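Local coordinates for peptidase, C14 family (Geobacter sulfurreducens PCA, PDB 3BIJ), which is functionally uncharacterized but belongs to the caspase-like C14 family and may act as a cysteine-type endopeptidase, at residues A6-L11 and V47-T52; A55-V60 and L105-L110; F77-S82 and E101-F106. All coordinates share one frame; numbering follows the deposited sequence.

How the interactions relate
The three contacts lie around one mixed sheet of a caspase-type fold, and each lies about 9 to 11 Å from the others, centre to centre. Interaction 1 pairs two of its parallel strands, and the 6-11 segment is joined on to the 77-82 segment of interaction 3, with Leu7 N 2.7 Å from Met78 O and Leu11 N 2.9 Å from Ser82 O. Interactions 2 and 3 share Leu105 and Phe106; Leu110 N lies 2.9 Å from Trp103 O, where strand 109-111 pairs with strand 99-104. Leu11 packs on both Ala55 and Leu105, tying interaction 1 to interaction 2. In caspase-fold proteases the active site lies at the C-terminal ends of such parallel strands.

Interaction 1: residues A6-L11 and V47-T52; sequences ALALGL and VTTLMT
Leu9 and Leu50 both hold CG anti to the carbonyl carbon (chi1 -56° and -67°), and their side chains lie alongside each other, pointing the same way, with Leu9 CD2 3.7 Å from Leu50 CB. Leu7 meets Leu50 obliquely from the same face of the sheet, its CD2 4.1 Å from Leu50 CD1 and also in touch with the backbone carbonyl of Thr48. Val60, Ala63 and Ile64 of helix 57-70 cover this leucine face. On the other face Ala6 and Ala8 stand beside Val47 and Thr49; Ala37 of helix 29-42 packs on Val47 and Thr49, and Ala33 on Met51. The bent chain of this selenomethionine brings CE back to 3.7 Å from Gly10 N.

The strands run parallel, as the two outer members of a beta-alpha-beta unit built around helix 29-42. Among the backbone bonds joining them, Leu50 N donates to Ala8 O at 3.0 Å and 168°, and Gly10 N to Leu50 O at 3.1 Å. Beyond the paired strands, Leu11 CG and CD2 lie against Thr52, and the side chain also packs on Ala55 and Leu105. An alanine in place of Leu11, lacking CG and both methyls, would probably leave a gap there. Backbone N-H...O bonds thus hold the parallel register, while apolar contacts join Leu7, Leu9 and Leu50 on one face and Ala6 with Val47 on the other.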
loop_
_atom_site.group_PDB
_atom_site.type_symbol
_atom_site.label_atom_id
_atom_site.label_comp_id
_atom_site.label_asym_id
_atom_site.label_seq_id
_atom_site.Cartn_x
_atom_site.Cartn_y
_atom_site.Cartn_z
ATOM N N ALA A 6 -38.706 -6.738 -22.623
ATOM C CA ALA A 6 -37.473 -6.326 -21.993
ATOM C C ALA A 6 -36.977 -5.004 -22.579
ATOM O O ALA A 6 -37.160 -4.728 -23.771
ATOM C CB ALA A 6 -36.417 -7.417 -22.177
ATOM N N LEU A 7 -36.347 -4.200 -21.724
ATOM C CA LEU A 7 -35.778 -2.908 -22.104
ATOM C C LEU A 7 -34.328 -2.862 -21.599
ATOM O O LEU A 7 -34.088 -2.727 -20.401
ATOM C CB LEU A 7 -36.558 -1.761 -21.456
ATOM C CG LEU A 7 -36.724 -0.456 -22.237
ATOM C CD1 LEU A 7 -37.052 0.670 -21.257
ATOM C CD2 LEU A 7 -35.482 -0.122 -23.017
ATOM N N ALA A 8 -33.369 -2.984 -22.511
ATOM C CA ALA A 8 -31.962 -2.960 -22.146
ATOM C C ALA A 8 -31.431 -1.563 -22.422
ATOM O O ALA A 8 -31.472 -1.088 -23.557
ATOM C CB ALA A 8 -31.183 -3.999 -22.964
ATOM N N LEU A 9 -30.944 -0.906 -21.375
ATOM C CA LEU A 9 -30.410 0.438 -21.491
ATOM C C LEU A 9 -28.924 0.422 -21.219
ATOM O O LEU A 9 -28.465 -0.199 -20.260
ATOM C CB LEU A 9 -31.078 1.365 -20.483
ATOM C CG LEU A 9 -32.607 1.476 -20.519
ATOM C CD1 LEU A 9 -33.077 2.388 -19.392
ATOM C CD2 LEU A 9 -33.051 2.024 -21.866
ATOM N N GLY A 10 -28.172 1.118 -22.061
ATOM C CA GLY A 10 -26.733 1.191 -21.895
ATOM C C GLY A 10 -26.235 2.551 -22.352
ATOM O O GLY A 10 -26.468 2.956 -23.494
ATOM N N LEU A 11 -25.560 3.272 -21.461
ATOM C CA LEU A 11 -25.047 4.588 -21.811
ATOM C C LEU A 11 -23.597 4.746 -21.435
ATOM O O LEU A 11 -23.279 4.947 -20.267
ATOM C CB LEU A 11 -25.838 5.682 -21.104
ATOM C CG LEU A 11 -27.340 5.670 -21.342
ATOM C CD1 LEU A 11 -28.026 4.885 -20.245
ATOM C CD2 LEU A 11 -27.839 7.098 -21.373
ATOM N N VAL A 47 -37.408 -7.781 -26.901
ATOM C CA VAL A 47 -36.425 -6.803 -26.458
ATOM C C VAL A 47 -36.277 -5.537 -27.297
ATOM O O VAL A 47 -36.402 -5.561 -28.522
ATOM C CB VAL A 47 -35.032 -7.472 -26.314
ATOM C CG1 VAL A 47 -34.633 -8.106 -27.621
ATOM C CG2 VAL A 47 -33.992 -6.443 -25.883
ATOM N N THR A 48 -36.008 -4.434 -26.601
ATOM C CA THR A 48 -35.805 -3.111 -27.192
ATOM C C THR A 48 -34.528 -2.585 -26.544
ATOM O O THR A 48 -34.463 -2.457 -25.322
ATOM C CB THR A 48 -36.950 -2.150 -26.815
ATOM O OG1 THR A 48 -38.199 -2.714 -27.225
ATOM C CG2 THR A 48 -36.764 -0.797 -27.478
ATOM N N THR A 49 -33.521 -2.283 -27.349
ATOM C CA THR A 49 -32.248 -1.787 -26.839
ATOM C C THR A 49 -32.051 -0.286 -27.114
ATOM O O THR A 49 -32.290 0.193 -28.225
ATOM C CB THR A 49 -31.071 -2.558 -27.496
ATOM O OG1 THR A 49 -31.339 -3.961 -27.444
ATOM C CG2 THR A 49 -29.767 -2.279 -26.776
ATOM N N LEU A 50 -31.612 0.449 -26.097
ATOM C CA LEU A 50 -31.350 1.874 -26.239
ATOM C C LEU A 50 -29.913 2.144 -25.823
ATOM O O LEU A 50 -29.550 1.946 -24.661
ATOM C CB LEU A 50 -32.319 2.689 -25.382
ATOM C CG LEU A 50 -33.779 2.612 -25.855
ATOM C CD1 LEU A 50 -34.672 3.442 -24.957
ATOM C CD2 LEU A 50 -33.879 3.118 -27.302
HETATM N N MSE A 51 -29.096 2.586 -26.779
HETATM C CA MSE A 51 -27.684 2.858 -26.523
HETATM C C MSE A 51 -27.429 4.349 -26.425
HETATM O O MSE A 51 -27.865 5.108 -27.278
HETATM C CB MSE A 51 -26.816 2.284 -27.645
HETATM C CG MSE A 51 -27.199 0.888 -28.105
HETATM SE SE MSE A 51 -26.538 -0.546 -26.977
HETATM C CE MSE A 51 -27.492 -0.201 -25.422
ATOM N N THR A 52 -26.705 4.752 -25.385
ATOM C CA THR A 52 -26.370 6.148 -25.122
ATOM C C THR A 52 -27.310 7.184 -25.762
ATOM O O THR A 52 -28.375 7.480 -25.215
ATOM C CB THR A 52 -24.921 6.443 -25.531
ATOM O OG1 THR A 52 -24.809 6.384 -26.949
ATOM C CG2 THR A 52 -23.986 5.416 -24.929
#

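Interaction 2: residues A55-V60 and L105-L110; sequences ATRAKV and LFDGEL
Thr56 and Asp107 meet through their CB atoms, 3.6 Å apart, at the N-terminus of helix 57-70, where Thr56 is the N-cap. Its OG1 stands between the backbone N and the carbonyl carbon (chi1 72°) and accepts from Lys59 N at 3.2 Å. Just before the cap, Ala55 O receives a hydrogen bond from Phe106 N, so the turn following strand 99-104 is pinned to the start of the helix.

Arg57 crosses Asp107 at about a right angle. The two groups carry opposite charges but stay apart, with NE 5.3 Å from Asp107 OD2; Arg57 N and CB, not the guanidinium, lie nearest the carboxylate, each 3.8 Å from Asp107 OD2. The arginine chain is extended at chi2 and then bends at chi3 (55°), which turns NE out of line with the aliphatic stem. Its NH2 forms a salt bridge with Glu114, and Phe182 and Ile186 of helix 180-189 also pack on this side chain.

Deeper in, Val60 and Leu105 reach tip to tip, CG2 to CD1 at 3.9 Å. Arg57 NH1 makes a weak hydrogen bond to Glu109 O at 2.9 Å, while Leu110 CA lies in the guanidinium plane at its edge, 3.6 Å from NH1.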
loop_
_atom_site.group_PDB
_atom_site.type_symbol
_atom_site.label_atom_id
_atom_site.label_comp_id
_atom_site.label_asym_id
_atom_site.label_seq_id
_atom_site.Cartn_x
_atom_site.Cartn_y
_atom_site.Cartn_z
ATOM N N ALA A 55 -30.752 6.428 -25.427
ATOM C CA ALA A 55 -31.335 6.327 -24.087
ATOM C C ALA A 55 -31.658 7.686 -23.490
ATOM O O ALA A 55 -31.003 8.129 -22.551
ATOM C CB ALA A 55 -30.392 5.561 -23.163
ATOM N N THR A 56 -32.683 8.338 -24.023
ATOM C CA THR A 56 -33.071 9.651 -23.529
ATOM C C THR A 56 -34.237 9.575 -22.557
ATOM O O THR A 56 -34.885 8.540 -22.445
ATOM C CB THR A 56 -33.498 10.557 -24.669
ATOM O OG1 THR A 56 -34.770 10.120 -25.162
ATOM C CG2 THR A 56 -32.481 10.505 -25.788
ATOM N N ARG A 57 -34.507 10.674 -21.859
ATOM C CA ARG A 57 -35.617 10.711 -20.921
ATOM C C ARG A 57 -36.900 10.324 -21.660
ATOM O O ARG A 57 -37.586 9.379 -21.276
ATOM C CB ARG A 57 -35.770 12.110 -20.313
ATOM C CG ARG A 57 -34.806 12.452 -19.184
ATOM C CD ARG A 57 -35.035 13.882 -18.693
ATOM N NE ARG A 57 -36.423 14.086 -18.312
ATOM C CZ ARG A 57 -36.960 13.598 -17.204
ATOM N NH1 ARG A 57 -36.217 12.889 -16.364
ATOM N NH2 ARG A 57 -38.246 13.788 -16.951
ATOM N N ALA A 58 -37.212 11.042 -22.736
ATOM C CA ALA A 58 -38.426 10.770 -23.512
ATOM C C ALA A 58 -38.599 9.305 -23.918
ATOM O O ALA A 58 -39.621 8.698 -23.602
ATOM C CB ALA A 58 -38.458 11.658 -24.749
ATOM N N LYS A 59 -37.605 8.747 -24.613
ATOM C CA LYS A 59 -37.658 7.354 -25.063
ATOM C C LYS A 59 -37.789 6.314 -23.951
ATOM O O LYS A 59 -38.589 5.382 -24.066
ATOM C CB LYS A 59 -36.438 7.018 -25.925
ATOM C CG LYS A 59 -36.430 7.690 -27.285
ATOM C CD LYS A 59 -35.345 7.089 -28.176
ATOM C CE LYS A 59 -35.215 7.840 -29.501
ATOM N NZ LYS A 59 -34.081 7.339 -30.337
ATOM N N VAL A 60 -36.998 6.466 -22.888
ATOM C CA VAL A 60 -37.046 5.540 -21.762
ATOM C C VAL A 60 -38.415 5.598 -21.082
ATOM O O VAL A 60 -39.022 4.564 -20.835
ATOM C CB VAL A 60 -35.943 5.862 -20.717
ATOM C CG1 VAL A 60 -36.159 5.040 -19.459
ATOM C CG2 VAL A 60 -34.568 5.569 -21.297
ATOM N N LEU A 105 -29.283 9.711 -17.732
ATOM C CA LEU A 105 -29.615 9.387 -19.102
ATOM C C LEU A 105 -28.931 10.422 -19.990
ATOM O O LEU A 105 -28.457 11.454 -19.515
ATOM C CB LEU A 105 -31.144 9.349 -19.284
ATOM C CG LEU A 105 -31.855 8.233 -18.477
ATOM C CD1 LEU A 105 -33.314 8.220 -18.800
ATOM C CD2 LEU A 105 -31.247 6.866 -18.796
ATOM N N PHE A 106 -28.852 10.137 -21.279
ATOM C CA PHE A 106 -28.171 11.030 -22.207
ATOM C C PHE A 106 -28.786 12.411 -22.197
ATOM O O PHE A 106 -28.091 13.427 -22.119
ATOM C CB PHE A 106 -28.225 10.423 -23.611
ATOM C CG PHE A 106 -27.318 11.094 -24.601
ATOM C CD1 PHE A 106 -27.736 12.236 -25.281
ATOM C CD2 PHE A 106 -26.042 10.587 -24.849
ATOM C CE1 PHE A 106 -26.904 12.860 -26.186
ATOM C CE2 PHE A 106 -25.198 11.207 -25.757
ATOM C CZ PHE A 106 -25.628 12.346 -26.428
ATOM N N ASP A 107 -30.105 12.424 -22.258
ATOM C CA ASP A 107 -30.903 13.644 -22.266
ATOM C C ASP A 107 -30.757 14.468 -20.970
ATOM O O ASP A 107 -30.693 15.699 -21.001
ATOM C CB ASP A 107 -32.366 13.233 -22.468
ATOM C CG ASP A 107 -33.145 14.243 -23.232
ATOM O OD1 ASP A 107 -32.493 15.078 -23.912
ATOM O OD2 ASP A 107 -34.404 14.194 -23.166
ATOM N N GLY A 108 -30.727 13.765 -19.840
ATOM C CA GLY A 108 -30.628 14.393 -18.542
ATOM C C GLY A 108 -30.847 13.320 -17.483
ATOM O O GLY A 108 -30.789 12.122 -17.783
ATOM N N GLU A 109 -31.121 13.723 -16.247
ATOM C CA GLU A 109 -31.310 12.741 -15.182
ATOM C C GLU A 109 -32.757 12.340 -14.956
ATOM O O GLU A 109 -33.664 13.160 -15.038
ATOM C CB GLU A 109 -30.722 13.260 -13.866
ATOM C CG GLU A 109 -29.260 13.616 -13.975
ATOM C CD GLU A 109 -28.733 14.280 -12.739
ATOM O OE1 GLU A 109 -28.686 13.616 -11.685
ATOM O OE2 GLU A 109 -28.365 15.469 -12.820
ATOM N N LEU A 110 -32.962 11.063 -14.673
ATOM C CA LEU A 110 -34.290 10.552 -14.417
ATOM C C LEU A 110 -34.327 10.338 -12.920
ATOM O O LEU A 110 -33.641 9.459 -12.416
ATOM C CB LEU A 110 -34.484 9.223 -15.149
ATOM C CG LEU A 110 -35.821 8.508 -14.972
ATOM C CD1 LEU A 110 -36.931 9.319 -15.614
ATOM C CD2 LEU A 110 -35.741 7.137 -15.585
#

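Interaction 3: residues F77-S82 and E101-F106; sequences FMLSYS and ETWCLF
Tyr81 OH reaches the backbone of Cys104, lying 3.3 Å from Cys104 N and 3.5 Å from Cys104 O, and it hydrogen-bonds to His84 O a few residues further along its own strand. That bond holds the far end of the phenol, and the ring behind it is flattened against Trp103. The tyrosine CG is anti to the backbone N (chi1 169°), which places CG off the strand on the side of Trp103.

The result is a face-to-face stack in which the tyrosine ring and the five-membered ring of Trp103 have centroids 3.9 Å apart and planes only 6° from parallel. The two side chains slide past each other in opposite directions, so the six-membered ring of the indole reaches back over the tyrosine's stem: Tyr81 CB stands over its face, 3.8 Å from the centroid, in a CH-pi contact. Leu79 meets the outer edge of the indole tip to tip, with its CD2 close to the indole plane and 4.0 Å from Trp103 CH2. Leu105 adds a methyl group to the tyrosine, its CD2 3.9 Å from Tyr81 CE2. All five touching residues are buried, and the cohesion between the segments is largely aromatic and apolar.

The segments belong to the hairpin formed by strands 76-89 and 99-104, but here they have diverged: the axes of the short stretches 77-82 and 101-104 run at 80° to each other. Leu9 and Leu11 also pack on Tyr81, Ile64 of helix 57-70 on Leu79, and Ser132 of strand 127-133 on Trp103.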
loop_
_atom_site.group_PDB
_atom_site.type_symbol
_atom_site.label_atom_id
_atom_site.label_comp_id
_atom_site.label_asym_id
_atom_site.label_seq_id
_atom_site.Cartn_x
_atom_site.Cartn_y
_atom_site.Cartn_z
ATOM N N PHE A 77 -42.136 -7.936 -17.152
ATOM C CA PHE A 77 -41.365 -6.854 -17.736
ATOM C C PHE A 77 -39.941 -6.902 -17.191
ATOM O O PHE A 77 -39.736 -7.045 -15.987
ATOM C CB PHE A 77 -41.998 -5.515 -17.384
ATOM C CG PHE A 77 -41.206 -4.337 -17.852
ATOM C CD1 PHE A 77 -40.965 -4.140 -19.201
ATOM C CD2 PHE A 77 -40.706 -3.412 -16.945
ATOM C CE1 PHE A 77 -40.234 -3.034 -19.646
ATOM C CE2 PHE A 77 -39.974 -2.300 -17.378
ATOM C CZ PHE A 77 -39.741 -2.114 -18.729
HETATM N N MSE A 78 -38.960 -6.795 -18.077
HETATM C CA MSE A 78 -37.574 -6.809 -17.659
HETATM C C MSE A 78 -36.887 -5.499 -18.019
HETATM O O MSE A 78 -36.898 -5.079 -19.181
HETATM C CB MSE A 78 -36.818 -7.950 -18.322
HETATM C CG MSE A 78 -35.442 -8.137 -17.750
HETATM SE SE MSE A 78 -34.346 -9.319 -18.760
HETATM C CE MSE A 78 -32.785 -8.210 -18.932
ATOM N N LEU A 79 -36.280 -4.864 -17.023
ATOM C CA LEU A 79 -35.565 -3.608 -17.234
ATOM C C LEU A 79 -34.133 -3.732 -16.749
ATOM O O LEU A 79 -33.897 -3.982 -15.572
ATOM C CB LEU A 79 -36.247 -2.467 -16.475
ATOM C CG LEU A 79 -35.541 -1.102 -16.440
ATOM C CD1 LEU A 79 -35.223 -0.623 -17.852
ATOM C CD2 LEU A 79 -36.456 -0.088 -15.739
ATOM N N SER A 80 -33.181 -3.568 -17.655
ATOM C CA SER A 80 -31.783 -3.638 -17.271
ATOM C C SER A 80 -31.188 -2.279 -17.598
ATOM O O SER A 80 -31.596 -1.645 -18.570
ATOM C CB SER A 80 -31.039 -4.737 -18.036
ATOM O OG SER A 80 -30.972 -4.438 -19.413
ATOM N N TYR A 81 -30.237 -1.829 -16.783
ATOM C CA TYR A 81 -29.621 -0.529 -16.990
ATOM C C TYR A 81 -28.158 -0.470 -16.603
ATOM O O TYR A 81 -27.768 -0.881 -15.508
ATOM C CB TYR A 81 -30.381 0.553 -16.201
ATOM C CG TYR A 81 -29.683 1.906 -16.117
ATOM C CD1 TYR A 81 -28.841 2.231 -15.045
ATOM C CD2 TYR A 81 -29.847 2.852 -17.125
ATOM C CE1 TYR A 81 -28.183 3.468 -14.991
ATOM C CE2 TYR A 81 -29.194 4.083 -17.087
ATOM C CZ TYR A 81 -28.363 4.387 -16.021
ATOM O OH TYR A 81 -27.709 5.600 -15.991
ATOM N N SER A 82 -27.350 0.038 -17.520
ATOM C CA SER A 82 -25.942 0.225 -17.256
ATOM C C SER A 82 -25.630 1.651 -17.650
ATOM O O SER A 82 -25.761 2.043 -18.811
ATOM C CB SER A 82 -25.084 -0.773 -18.032
ATOM O OG SER A 82 -25.121 -2.034 -17.397
ATOM N N GLU A 101 -31.504 10.338 -5.657
ATOM C CA GLU A 101 -30.759 9.491 -6.575
ATOM C C GLU A 101 -31.413 9.510 -7.944
ATOM O O GLU A 101 -32.626 9.656 -8.058
ATOM C CB GLU A 101 -30.692 8.076 -6.025
ATOM C CG GLU A 101 -29.919 8.009 -4.721
ATOM C CD GLU A 101 -29.871 6.619 -4.142
ATOM O OE1 GLU A 101 -29.102 6.404 -3.166
ATOM O OE2 GLU A 101 -30.604 5.741 -4.662
ATOM N N THR A 102 -30.604 9.373 -8.986
ATOM C CA THR A 102 -31.118 9.414 -10.346
ATOM C C THR A 102 -30.307 8.523 -11.272
ATOM O O THR A 102 -29.275 7.964 -10.888
ATOM C CB THR A 102 -31.025 10.832 -10.938
ATOM O OG1 THR A 102 -29.652 11.133 -11.231
ATOM C CG2 THR A 102 -31.584 11.864 -9.961
ATOM N N TRP A 103 -30.801 8.384 -12.495
ATOM C CA TRP A 103 -30.104 7.632 -13.519
ATOM C C TRP A 103 -29.648 8.718 -14.482
ATOM O O TRP A 103 -30.429 9.604 -14.848
ATOM C CB TRP A 103 -31.032 6.648 -14.243
ATOM C CG TRP A 103 -31.123 5.297 -13.583
ATOM C CD1 TRP A 103 -30.458 4.882 -12.464
ATOM C CD2 TRP A 103 -31.920 4.188 -14.010
ATOM N NE1 TRP A 103 -30.790 3.589 -12.168
ATOM C CE2 TRP A 103 -31.689 3.136 -13.098
ATOM C CE3 TRP A 103 -32.809 3.983 -15.074
ATOM C CZ2 TRP A 103 -32.315 1.893 -13.215
ATOM C CZ3 TRP A 103 -33.430 2.749 -15.190
ATOM C CH2 TRP A 103 -33.176 1.719 -14.260
ATOM N N CYS A 104 -28.382 8.681 -14.875
ATOM C CA CYS A 104 -27.902 9.702 -15.786
ATOM C C CYS A 104 -28.140 9.294 -17.218
ATOM O O CYS A 104 -27.330 8.603 -17.845
ATOM C CB CYS A 104 -26.429 9.982 -15.547
ATOM S SG CYS A 104 -26.151 10.696 -13.954
ATOM N N LEU A 105 -29.283 9.711 -17.732
ATOM C CA LEU A 105 -29.615 9.387 -19.102
ATOM C C LEU A 105 -28.931 10.422 -19.990
ATOM O O LEU A 105 -28.457 11.454 -19.515
ATOM C CB LEU A 105 -31.144 9.349 -19.284
ATOM C CG LEU A 105 -31.855 8.233 -18.477
ATOM C CD1 LEU A 105 -33.314 8.220 -18.800
ATOM C CD2 LEU A 105 -31.247 6.866 -18.796
ATOM N N PHE A 106 -28.852 10.137 -21.279
ATOM C CA PHE A 106 -28.171 11.030 -22.207
ATOM C C PHE A 106 -28.786 12.411 -22.197
ATOM O O PHE A 106 -28.091 13.427 -22.119
ATOM C CB PHE A 106 -28.225 10.423 -23.611
ATOM C CG PHE A 106 -27.318 11.094 -24.601
ATOM C CD1 PHE A 106 -27.736 12.236 -25.281
ATOM C CD2 PHE A 106 -26.042 10.587 -24.849
ATOM C CE1 PHE A 106 -26.904 12.860 -26.186
ATOM C CE2 PHE A 106 -25.198 11.207 -25.757
ATOM C CZ PHE A 106 -25.628 12.346 -26.428
#